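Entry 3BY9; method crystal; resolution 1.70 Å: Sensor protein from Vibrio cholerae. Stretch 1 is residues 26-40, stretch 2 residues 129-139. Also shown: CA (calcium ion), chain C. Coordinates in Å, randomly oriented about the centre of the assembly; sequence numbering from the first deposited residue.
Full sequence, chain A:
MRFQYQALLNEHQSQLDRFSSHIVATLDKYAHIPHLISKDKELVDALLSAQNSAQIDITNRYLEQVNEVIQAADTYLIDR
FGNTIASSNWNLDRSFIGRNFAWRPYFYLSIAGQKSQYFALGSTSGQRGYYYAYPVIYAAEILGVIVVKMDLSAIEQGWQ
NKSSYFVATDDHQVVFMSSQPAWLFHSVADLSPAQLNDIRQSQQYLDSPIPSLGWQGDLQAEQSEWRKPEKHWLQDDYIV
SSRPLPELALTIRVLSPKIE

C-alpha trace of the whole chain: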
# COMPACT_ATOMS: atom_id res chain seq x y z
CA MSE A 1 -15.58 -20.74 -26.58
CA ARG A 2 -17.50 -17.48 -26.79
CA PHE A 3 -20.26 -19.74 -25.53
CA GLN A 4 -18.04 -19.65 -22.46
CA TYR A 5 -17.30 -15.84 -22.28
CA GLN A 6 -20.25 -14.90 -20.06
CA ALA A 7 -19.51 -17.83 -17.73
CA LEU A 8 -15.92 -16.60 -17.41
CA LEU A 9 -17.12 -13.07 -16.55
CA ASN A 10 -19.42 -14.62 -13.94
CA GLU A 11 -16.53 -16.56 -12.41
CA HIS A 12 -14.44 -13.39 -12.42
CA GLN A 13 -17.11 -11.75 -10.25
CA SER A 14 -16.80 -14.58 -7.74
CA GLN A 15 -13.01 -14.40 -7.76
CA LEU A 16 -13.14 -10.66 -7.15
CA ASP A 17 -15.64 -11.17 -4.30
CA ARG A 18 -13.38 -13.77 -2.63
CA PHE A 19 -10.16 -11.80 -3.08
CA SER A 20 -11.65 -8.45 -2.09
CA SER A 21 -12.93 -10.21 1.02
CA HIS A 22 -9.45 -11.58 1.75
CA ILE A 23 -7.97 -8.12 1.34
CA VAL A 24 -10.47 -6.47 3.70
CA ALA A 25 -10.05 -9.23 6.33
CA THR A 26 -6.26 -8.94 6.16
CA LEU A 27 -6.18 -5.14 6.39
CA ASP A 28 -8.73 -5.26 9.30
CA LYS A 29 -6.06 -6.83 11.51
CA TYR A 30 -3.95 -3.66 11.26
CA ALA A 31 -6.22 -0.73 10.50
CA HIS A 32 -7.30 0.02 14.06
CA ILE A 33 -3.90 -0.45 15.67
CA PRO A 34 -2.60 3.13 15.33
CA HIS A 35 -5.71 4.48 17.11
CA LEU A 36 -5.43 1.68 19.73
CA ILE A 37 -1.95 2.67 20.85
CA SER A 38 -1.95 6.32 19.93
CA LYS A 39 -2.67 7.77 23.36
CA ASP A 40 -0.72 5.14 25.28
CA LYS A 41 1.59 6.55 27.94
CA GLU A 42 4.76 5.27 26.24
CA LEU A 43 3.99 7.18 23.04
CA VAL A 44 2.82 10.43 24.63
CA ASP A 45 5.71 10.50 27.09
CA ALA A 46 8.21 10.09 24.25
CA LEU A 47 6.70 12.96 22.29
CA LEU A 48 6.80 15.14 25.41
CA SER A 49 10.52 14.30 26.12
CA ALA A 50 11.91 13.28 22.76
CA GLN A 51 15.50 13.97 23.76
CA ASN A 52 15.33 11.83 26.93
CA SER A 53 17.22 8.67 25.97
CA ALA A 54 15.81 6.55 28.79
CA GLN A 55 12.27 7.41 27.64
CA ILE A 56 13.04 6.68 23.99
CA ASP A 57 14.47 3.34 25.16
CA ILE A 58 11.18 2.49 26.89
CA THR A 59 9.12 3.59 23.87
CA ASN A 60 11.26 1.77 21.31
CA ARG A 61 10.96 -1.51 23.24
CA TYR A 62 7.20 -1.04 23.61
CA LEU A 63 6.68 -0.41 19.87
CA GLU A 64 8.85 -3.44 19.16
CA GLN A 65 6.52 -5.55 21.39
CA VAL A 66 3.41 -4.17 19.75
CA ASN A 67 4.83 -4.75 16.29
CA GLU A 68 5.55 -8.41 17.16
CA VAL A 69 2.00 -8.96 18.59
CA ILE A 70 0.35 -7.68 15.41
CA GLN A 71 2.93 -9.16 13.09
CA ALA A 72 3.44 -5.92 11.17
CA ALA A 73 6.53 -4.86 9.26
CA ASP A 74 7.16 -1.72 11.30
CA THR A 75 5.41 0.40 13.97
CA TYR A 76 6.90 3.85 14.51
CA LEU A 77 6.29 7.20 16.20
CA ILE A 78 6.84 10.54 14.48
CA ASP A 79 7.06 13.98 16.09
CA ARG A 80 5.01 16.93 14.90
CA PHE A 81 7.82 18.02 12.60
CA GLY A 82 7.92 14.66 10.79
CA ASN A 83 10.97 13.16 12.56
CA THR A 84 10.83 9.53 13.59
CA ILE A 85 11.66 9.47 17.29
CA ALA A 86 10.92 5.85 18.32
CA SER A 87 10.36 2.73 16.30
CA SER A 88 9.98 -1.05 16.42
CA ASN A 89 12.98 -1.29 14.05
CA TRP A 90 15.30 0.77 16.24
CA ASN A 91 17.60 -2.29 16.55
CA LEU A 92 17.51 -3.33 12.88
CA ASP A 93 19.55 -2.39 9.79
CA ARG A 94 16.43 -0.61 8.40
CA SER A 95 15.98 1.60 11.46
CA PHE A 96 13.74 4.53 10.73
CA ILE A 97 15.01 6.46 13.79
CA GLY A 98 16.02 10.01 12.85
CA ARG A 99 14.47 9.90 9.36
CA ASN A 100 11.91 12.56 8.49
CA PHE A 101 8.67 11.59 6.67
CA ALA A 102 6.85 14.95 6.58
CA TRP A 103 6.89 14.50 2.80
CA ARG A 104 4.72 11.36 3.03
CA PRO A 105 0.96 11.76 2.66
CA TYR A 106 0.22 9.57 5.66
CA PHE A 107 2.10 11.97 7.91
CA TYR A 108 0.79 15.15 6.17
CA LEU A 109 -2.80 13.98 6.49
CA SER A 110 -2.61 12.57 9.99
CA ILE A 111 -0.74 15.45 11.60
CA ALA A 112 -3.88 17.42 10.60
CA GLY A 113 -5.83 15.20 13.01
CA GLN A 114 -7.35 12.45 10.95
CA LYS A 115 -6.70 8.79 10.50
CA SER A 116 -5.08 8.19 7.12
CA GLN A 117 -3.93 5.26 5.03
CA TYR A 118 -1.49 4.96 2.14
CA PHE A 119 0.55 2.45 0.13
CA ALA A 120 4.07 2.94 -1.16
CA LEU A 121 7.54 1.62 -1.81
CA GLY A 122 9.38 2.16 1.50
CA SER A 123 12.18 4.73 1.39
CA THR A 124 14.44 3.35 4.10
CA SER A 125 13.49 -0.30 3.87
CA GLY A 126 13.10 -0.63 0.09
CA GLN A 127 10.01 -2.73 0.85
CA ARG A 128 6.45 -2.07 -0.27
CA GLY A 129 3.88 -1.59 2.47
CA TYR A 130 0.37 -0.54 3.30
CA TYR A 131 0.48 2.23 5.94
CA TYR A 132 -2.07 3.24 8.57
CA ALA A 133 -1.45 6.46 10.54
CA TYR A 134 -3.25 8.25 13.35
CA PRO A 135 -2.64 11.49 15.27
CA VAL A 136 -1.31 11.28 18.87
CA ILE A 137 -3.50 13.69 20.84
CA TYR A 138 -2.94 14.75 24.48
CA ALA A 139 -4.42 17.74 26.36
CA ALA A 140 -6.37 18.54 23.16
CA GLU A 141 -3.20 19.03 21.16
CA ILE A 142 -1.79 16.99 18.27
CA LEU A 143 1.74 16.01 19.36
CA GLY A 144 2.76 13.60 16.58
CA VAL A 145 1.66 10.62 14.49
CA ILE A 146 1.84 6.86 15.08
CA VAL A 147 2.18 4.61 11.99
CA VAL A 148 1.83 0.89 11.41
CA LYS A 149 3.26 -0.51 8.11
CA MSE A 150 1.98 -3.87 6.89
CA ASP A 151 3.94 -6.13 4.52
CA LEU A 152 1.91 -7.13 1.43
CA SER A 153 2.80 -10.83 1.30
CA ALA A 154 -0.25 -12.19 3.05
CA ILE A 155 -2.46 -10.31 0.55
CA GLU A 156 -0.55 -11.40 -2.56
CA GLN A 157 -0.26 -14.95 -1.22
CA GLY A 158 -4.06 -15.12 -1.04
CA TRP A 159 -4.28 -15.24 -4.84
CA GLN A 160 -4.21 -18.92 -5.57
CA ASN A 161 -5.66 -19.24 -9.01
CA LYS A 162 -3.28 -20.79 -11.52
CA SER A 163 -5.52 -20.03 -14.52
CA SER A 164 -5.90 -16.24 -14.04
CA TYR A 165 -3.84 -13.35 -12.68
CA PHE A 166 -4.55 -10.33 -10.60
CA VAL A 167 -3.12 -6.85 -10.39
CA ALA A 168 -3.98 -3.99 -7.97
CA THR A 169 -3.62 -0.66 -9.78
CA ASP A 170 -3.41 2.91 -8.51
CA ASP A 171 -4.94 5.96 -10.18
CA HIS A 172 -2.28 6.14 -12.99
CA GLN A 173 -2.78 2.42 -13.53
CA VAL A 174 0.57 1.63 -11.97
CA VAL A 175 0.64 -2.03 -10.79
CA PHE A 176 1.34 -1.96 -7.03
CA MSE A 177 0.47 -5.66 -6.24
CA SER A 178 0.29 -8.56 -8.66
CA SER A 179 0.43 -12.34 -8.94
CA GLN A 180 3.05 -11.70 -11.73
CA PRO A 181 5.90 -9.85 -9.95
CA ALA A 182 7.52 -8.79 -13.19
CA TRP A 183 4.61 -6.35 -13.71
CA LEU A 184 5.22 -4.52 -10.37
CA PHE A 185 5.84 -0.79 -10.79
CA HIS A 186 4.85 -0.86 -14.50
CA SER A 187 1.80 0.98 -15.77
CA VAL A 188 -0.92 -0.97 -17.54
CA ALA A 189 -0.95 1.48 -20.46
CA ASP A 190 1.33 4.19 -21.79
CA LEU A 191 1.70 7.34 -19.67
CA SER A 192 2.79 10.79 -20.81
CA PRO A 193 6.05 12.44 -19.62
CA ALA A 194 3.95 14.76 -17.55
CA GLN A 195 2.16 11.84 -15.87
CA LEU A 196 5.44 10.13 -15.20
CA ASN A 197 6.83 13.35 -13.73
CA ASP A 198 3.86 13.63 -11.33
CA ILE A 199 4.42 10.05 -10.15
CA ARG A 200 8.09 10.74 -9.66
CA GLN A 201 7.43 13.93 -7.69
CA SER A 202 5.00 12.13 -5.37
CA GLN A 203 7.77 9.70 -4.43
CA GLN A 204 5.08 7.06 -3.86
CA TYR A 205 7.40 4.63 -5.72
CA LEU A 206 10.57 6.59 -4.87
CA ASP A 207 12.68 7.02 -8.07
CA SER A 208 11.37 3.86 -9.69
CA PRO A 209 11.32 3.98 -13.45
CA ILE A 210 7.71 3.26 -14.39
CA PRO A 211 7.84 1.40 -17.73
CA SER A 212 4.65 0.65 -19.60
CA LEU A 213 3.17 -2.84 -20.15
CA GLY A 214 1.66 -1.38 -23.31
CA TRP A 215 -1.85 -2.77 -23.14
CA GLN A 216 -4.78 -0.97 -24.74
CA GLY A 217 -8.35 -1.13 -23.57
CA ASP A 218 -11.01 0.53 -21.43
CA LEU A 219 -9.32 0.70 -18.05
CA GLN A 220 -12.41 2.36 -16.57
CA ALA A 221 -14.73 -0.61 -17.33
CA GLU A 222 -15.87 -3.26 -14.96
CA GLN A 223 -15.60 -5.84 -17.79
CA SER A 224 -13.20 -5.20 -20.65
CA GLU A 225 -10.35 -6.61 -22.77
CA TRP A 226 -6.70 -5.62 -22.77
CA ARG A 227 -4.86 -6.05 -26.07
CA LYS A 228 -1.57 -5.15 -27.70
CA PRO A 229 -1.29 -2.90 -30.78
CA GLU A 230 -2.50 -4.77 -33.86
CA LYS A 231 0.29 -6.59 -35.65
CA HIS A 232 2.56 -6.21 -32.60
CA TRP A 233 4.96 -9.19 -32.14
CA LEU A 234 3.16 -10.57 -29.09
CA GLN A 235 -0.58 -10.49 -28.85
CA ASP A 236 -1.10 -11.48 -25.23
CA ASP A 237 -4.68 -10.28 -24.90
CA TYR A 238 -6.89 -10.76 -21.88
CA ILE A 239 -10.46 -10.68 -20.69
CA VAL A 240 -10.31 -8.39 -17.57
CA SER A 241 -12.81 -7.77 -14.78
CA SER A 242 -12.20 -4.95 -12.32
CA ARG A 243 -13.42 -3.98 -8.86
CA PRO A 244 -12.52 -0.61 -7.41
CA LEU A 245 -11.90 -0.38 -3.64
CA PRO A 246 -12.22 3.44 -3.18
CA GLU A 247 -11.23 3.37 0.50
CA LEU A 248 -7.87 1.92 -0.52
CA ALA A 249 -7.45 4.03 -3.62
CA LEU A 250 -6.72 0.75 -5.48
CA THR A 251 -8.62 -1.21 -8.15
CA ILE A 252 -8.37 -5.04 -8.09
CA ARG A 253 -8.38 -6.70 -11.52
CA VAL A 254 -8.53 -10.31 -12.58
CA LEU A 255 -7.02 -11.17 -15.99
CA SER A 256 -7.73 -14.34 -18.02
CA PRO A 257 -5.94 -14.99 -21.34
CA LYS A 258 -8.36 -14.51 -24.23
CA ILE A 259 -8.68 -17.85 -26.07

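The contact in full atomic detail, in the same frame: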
# COMPACT_ATOMS: atom_id res chain seq x y z
N THR A 26 -7.70 -9.03 5.84
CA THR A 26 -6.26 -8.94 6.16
C THR A 26 -5.95 -7.53 6.67
O THR A 26 -5.32 -7.37 7.72
CB THR A 26 -5.45 -9.25 4.90
OG1 THR A 26 -5.73 -10.60 4.54
CG2 THR A 26 -3.97 -9.11 5.14
N LEU A 27 -6.44 -6.52 5.95
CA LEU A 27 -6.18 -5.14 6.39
C LEU A 27 -6.85 -4.84 7.77
O LEU A 27 -6.33 -4.06 8.57
CB LEU A 27 -6.73 -4.16 5.34
CG LEU A 27 -5.97 -4.18 4.01
CD1 LEU A 27 -6.76 -3.31 3.00
CD2 LEU A 27 -4.56 -3.67 4.19
N ASP A 28 -7.98 -5.50 8.04
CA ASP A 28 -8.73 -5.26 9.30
C ASP A 28 -7.92 -5.63 10.53
O ASP A 28 -8.24 -5.19 11.66
CB ASP A 28 -10.05 -6.07 9.30
CG ASP A 28 -10.96 -5.72 10.47
OD1 ASP A 28 -11.38 -4.55 10.56
OD2 ASP A 28 -11.24 -6.63 11.29
N LYS A 29 -6.89 -6.45 10.36
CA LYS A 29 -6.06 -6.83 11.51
C LYS A 29 -5.08 -5.72 11.88
O LYS A 29 -4.48 -5.76 12.97
CB LYS A 29 -5.23 -8.06 11.18
CG LYS A 29 -6.09 -9.31 10.88
CD LYS A 29 -5.24 -10.43 10.32
CE LYS A 29 -6.09 -11.63 10.01
NZ LYS A 29 -5.31 -12.66 9.28
N TYR A 30 -4.94 -4.73 11.02
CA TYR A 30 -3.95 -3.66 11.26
C TYR A 30 -4.55 -2.25 11.33
O TYR A 30 -4.00 -1.34 11.96
CB TYR A 30 -2.93 -3.66 10.10
CG TYR A 30 -2.16 -4.94 10.01
CD1 TYR A 30 -1.00 -5.11 10.70
CD2 TYR A 30 -2.65 -6.02 9.26
CE1 TYR A 30 -0.30 -6.33 10.69
CE2 TYR A 30 -1.97 -7.24 9.23
CZ TYR A 30 -0.81 -7.39 9.95
OH TYR A 30 -0.12 -8.61 9.95
N ALA A 31 -5.68 -2.07 10.67
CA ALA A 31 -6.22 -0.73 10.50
C ALA A 31 -6.51 0.07 11.77
O ALA A 31 -6.42 1.28 11.75
CB ALA A 31 -7.52 -0.80 9.66
N HIS A 32 -6.89 -0.63 12.83
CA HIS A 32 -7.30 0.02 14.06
C HIS A 32 -6.14 0.11 15.04
O HIS A 32 -6.32 0.67 16.12
CB HIS A 32 -8.39 -0.82 14.76
CG HIS A 32 -7.99 -2.25 15.02
ND1 HIS A 32 -7.61 -3.11 14.00
CD2 HIS A 32 -7.90 -2.97 16.17
CE1 HIS A 32 -7.31 -4.29 14.51
NE2 HIS A 32 -7.47 -4.24 15.82
N ILE A 33 -4.99 -0.43 14.68
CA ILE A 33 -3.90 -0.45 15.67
C ILE A 33 -3.33 0.93 15.99
O ILE A 33 -3.04 1.22 17.16
CB ILE A 33 -2.77 -1.45 15.27
CG1 ILE A 33 -3.35 -2.88 15.09
CG2 ILE A 33 -1.65 -1.43 16.33
CD1 ILE A 33 -4.02 -3.46 16.39
N PRO A 34 -3.15 1.80 14.99
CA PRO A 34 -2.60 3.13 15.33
C PRO A 34 -3.51 3.83 16.35
O PRO A 34 -3.02 4.37 17.34
CB PRO A 34 -2.56 3.84 13.99
CG PRO A 34 -2.20 2.69 13.03
CD PRO A 34 -3.10 1.55 13.53
N HIS A 35 -4.83 3.79 16.15
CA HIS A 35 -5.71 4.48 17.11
C HIS A 35 -5.55 3.78 18.49
O HIS A 35 -5.41 4.45 19.51
CB HIS A 35 -7.17 4.41 16.64
CG HIS A 35 -8.15 5.12 17.56
ND1 HIS A 35 -9.49 4.83 17.57
CD2 HIS A 35 -7.96 6.12 18.45
CE1 HIS A 35 -10.10 5.64 18.43
NE2 HIS A 35 -9.20 6.43 18.98
N LEU A 36 -5.52 2.44 18.49
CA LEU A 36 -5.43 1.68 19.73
C LEU A 36 -4.28 2.11 20.62
O LEU A 36 -4.47 2.28 21.84
CB LEU A 36 -5.30 0.17 19.41
CG LEU A 36 -4.85 -0.73 20.57
CD1 LEU A 36 -5.92 -0.72 21.64
CD2 LEU A 36 -4.61 -2.16 20.11
N ILE A 37 -3.10 2.33 20.03
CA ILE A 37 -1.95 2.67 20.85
C ILE A 37 -1.62 4.13 20.89
O ILE A 37 -0.76 4.54 21.69
CB ILE A 37 -0.65 1.90 20.42
CG1 ILE A 37 -0.23 2.26 18.97
CG2 ILE A 37 -0.90 0.36 20.46
CD1 ILE A 37 1.14 1.68 18.56
N SER A 38 -2.32 4.92 20.09
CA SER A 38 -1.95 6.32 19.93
C SER A 38 -1.82 7.14 21.19
O SER A 38 -0.88 7.96 21.30
CB SER A 38 -2.92 7.02 18.96
OG SER A 38 -4.23 7.09 19.49
N LYS A 39 -2.74 6.95 22.13
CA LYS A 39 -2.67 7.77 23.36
C LYS A 39 -1.96 7.06 24.52
O LYS A 39 -1.91 7.56 25.65
CB LYS A 39 -4.11 8.15 23.82
CG LYS A 39 -4.68 9.28 22.96
CD LYS A 39 -6.05 9.78 23.43
CE LYS A 39 -6.07 10.30 24.88
NZ LYS A 39 -5.12 11.44 25.15
N ASP A 40 -1.39 5.90 24.22
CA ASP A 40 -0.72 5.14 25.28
C ASP A 40 0.40 5.95 25.91
O ASP A 40 1.16 6.65 25.21
CB ASP A 40 -0.13 3.84 24.71
CG ASP A 40 -1.21 2.84 24.31
OD1 ASP A 40 -2.40 3.22 24.38
OD2 ASP A 40 -0.85 1.69 23.94
N GLY A 129 4.71 -1.42 1.31
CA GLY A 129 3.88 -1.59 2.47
C GLY A 129 2.55 -0.88 2.33
O GLY A 129 2.35 -0.06 1.42
N TYR A 130 1.62 -1.26 3.21
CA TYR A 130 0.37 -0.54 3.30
C TYR A 130 0.54 0.15 4.68
O TYR A 130 0.82 -0.50 5.68
CB TYR A 130 -0.82 -1.49 3.37
CG TYR A 130 -2.09 -0.76 3.04
CD1 TYR A 130 -2.46 -0.53 1.73
CD2 TYR A 130 -2.86 -0.19 4.06
CE1 TYR A 130 -3.56 0.28 1.40
CE2 TYR A 130 -3.96 0.61 3.76
CZ TYR A 130 -4.30 0.84 2.44
OH TYR A 130 -5.36 1.70 2.16
N TYR A 131 0.26 1.46 4.73
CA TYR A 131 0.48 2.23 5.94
C TYR A 131 -0.79 2.78 6.53
O TYR A 131 -1.63 3.31 5.79
CB TYR A 131 1.39 3.45 5.61
CG TYR A 131 2.76 3.12 5.04
CD1 TYR A 131 3.91 3.28 5.79
CD2 TYR A 131 2.91 2.72 3.70
CE1 TYR A 131 5.19 3.05 5.25
CE2 TYR A 131 4.18 2.50 3.16
CZ TYR A 131 5.30 2.66 3.92
OH TYR A 131 6.55 2.41 3.40
N TYR A 132 -0.93 2.62 7.86
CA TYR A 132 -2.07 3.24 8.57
C TYR A 132 -1.46 4.24 9.56
O TYR A 132 -0.51 3.91 10.29
CB TYR A 132 -2.85 2.20 9.37
CG TYR A 132 -3.74 1.36 8.48
CD1 TYR A 132 -4.92 1.89 7.96
CD2 TYR A 132 -3.39 0.06 8.17
CE1 TYR A 132 -5.76 1.11 7.15
CE2 TYR A 132 -4.21 -0.74 7.37
CZ TYR A 132 -5.37 -0.21 6.88
OH TYR A 132 -6.19 -1.03 6.14
N ALA A 133 -2.02 5.45 9.64
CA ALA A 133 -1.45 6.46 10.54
C ALA A 133 -2.57 7.12 11.33
O ALA A 133 -3.75 7.14 10.91
CB ALA A 133 -0.68 7.51 9.70
N TYR A 134 -2.21 7.63 12.50
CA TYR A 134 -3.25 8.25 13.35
C TYR A 134 -2.57 9.31 14.20
O TYR A 134 -1.44 9.15 14.64
CB TYR A 134 -3.84 7.15 14.28
CG TYR A 134 -5.20 7.51 14.81
CD1 TYR A 134 -6.36 7.20 14.09
CD2 TYR A 134 -5.33 8.17 16.04
CE1 TYR A 134 -7.61 7.55 14.58
CE2 TYR A 134 -6.59 8.51 16.53
CZ TYR A 134 -7.73 8.20 15.79
OH TYR A 134 -9.00 8.59 16.26
N PRO A 135 -3.26 10.44 14.45
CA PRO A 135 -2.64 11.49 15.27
C PRO A 135 -2.53 11.10 16.77
O PRO A 135 -3.44 10.44 17.30
CB PRO A 135 -3.61 12.68 15.11
CG PRO A 135 -4.97 11.97 14.95
CD PRO A 135 -4.60 10.83 13.97
N VAL A 136 -1.43 11.50 17.42
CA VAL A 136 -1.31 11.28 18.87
C VAL A 136 -1.80 12.59 19.48
O VAL A 136 -1.21 13.63 19.23
CB VAL A 136 0.12 11.03 19.29
CG1 VAL A 136 0.19 10.90 20.86
CG2 VAL A 136 0.62 9.70 18.64
N ILE A 137 -2.88 12.50 20.27
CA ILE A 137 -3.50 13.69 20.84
C ILE A 137 -3.47 13.63 22.38
O ILE A 137 -3.87 12.62 22.97
CB ILE A 137 -4.97 13.74 20.36
CG1 ILE A 137 -5.00 13.93 18.83
CG2 ILE A 137 -5.71 14.93 21.04
CD1 ILE A 137 -6.46 13.77 18.20
N TYR A 138 -2.98 14.70 23.02
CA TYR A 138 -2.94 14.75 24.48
C TYR A 138 -3.21 16.22 24.88
O TYR A 138 -2.64 17.14 24.31
CB TYR A 138 -1.55 14.32 25.00
CG TYR A 138 -1.51 14.30 26.50
CD1 TYR A 138 -2.20 13.33 27.23
CD2 TYR A 138 -0.86 15.32 27.19
CE1 TYR A 138 -2.24 13.38 28.63
CE2 TYR A 138 -0.89 15.37 28.58
CZ TYR A 138 -1.58 14.41 29.28
OH TYR A 138 -1.59 14.47 30.66
N ALA A 139 -4.06 16.40 25.88
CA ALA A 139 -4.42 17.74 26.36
C ALA A 139 -4.92 18.60 25.19
O ALA A 139 -4.58 19.79 25.07
CB ALA A 139 -3.26 18.41 27.06
CA CA C . -4.69 3.36 23.94
O HOH W 1 -5.13 5.06 22.22
O HOH W 2 -4.81 9.96 19.61
O HOH W 3 -4.79 1.17 25.15

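A helical segment lies along one face of a β-strand in a mainly apolar and aromatic contact, fastened near its C-terminal end by one direct hydrogen bond and one bridging water. Helix 33-38 and strand 129-138 run in the same general direction: their axes cross at -28° and approach to 7.2 Å. The register tightens along the way, from 8.6 Å between the CA atoms of Leu 27 and Tyr 130 to 5.1 Å between those of Ser 38 and Val 136.

Strand alternation sets the pattern. Tyr 130, Tyr 132 and Tyr 134 direct their CA-to-CB bonds toward the first stretch, whereas Ala 133 and Pro 135 point away. Each of the three tyrosine rings receives a carbon over a face. Leu 27 CD2 sits 4.2 Å from the centroid of the Tyr 130 ring, 25° off the normal. Ala 31 CA lies 3.5 Å from the centroid of the Tyr 132 ring and only 3° off its normal, a nearly ideal CH-pi geometry. Tyr 132 has the largest covered area of any residue here, because Leu 27, Tyr 30, Ala 31 and Pro 34 all touch it.

Pro 34 fits between successive tyrosines, its CG 3.7 Å from Tyr 132 CB and its CB 3.6 Å from Tyr 134 CB. Next to it, the rings of His 35 and Tyr 134 form an offset stack, with centroids 4.4 Å apart and planes inclined at 23°. His 35 CB adds a CH-pi contact, 3.8 Å from the Tyr 134 centroid and 10° off the normal.

Polar chemistry takes over at the end of the helix. Ser 38 OG donates to His 35 O at 2.9 Å, and accepts from water 2, also at 2.9 Å. That water donates to Pro 135 O at 2.7 Å and accepts from Ile 137 N at 3.3 Å, linking the serine to the strand backbone. Ser 38 O, by contrast, is buried 3.2 Å from Val 136 CG1 and has no polar partner in the model. The side chain of Lys 39 bends through p rotamers at chi3 and chi4, bringing NZ to donate to Ile 137 O at 2.8 Å.

Of the two stretches, only the first binds the calcium ion, through Leu 36 O at 2.4 Å and Asp 40 OD1 at 2.3 Å, with waters 1 and 3.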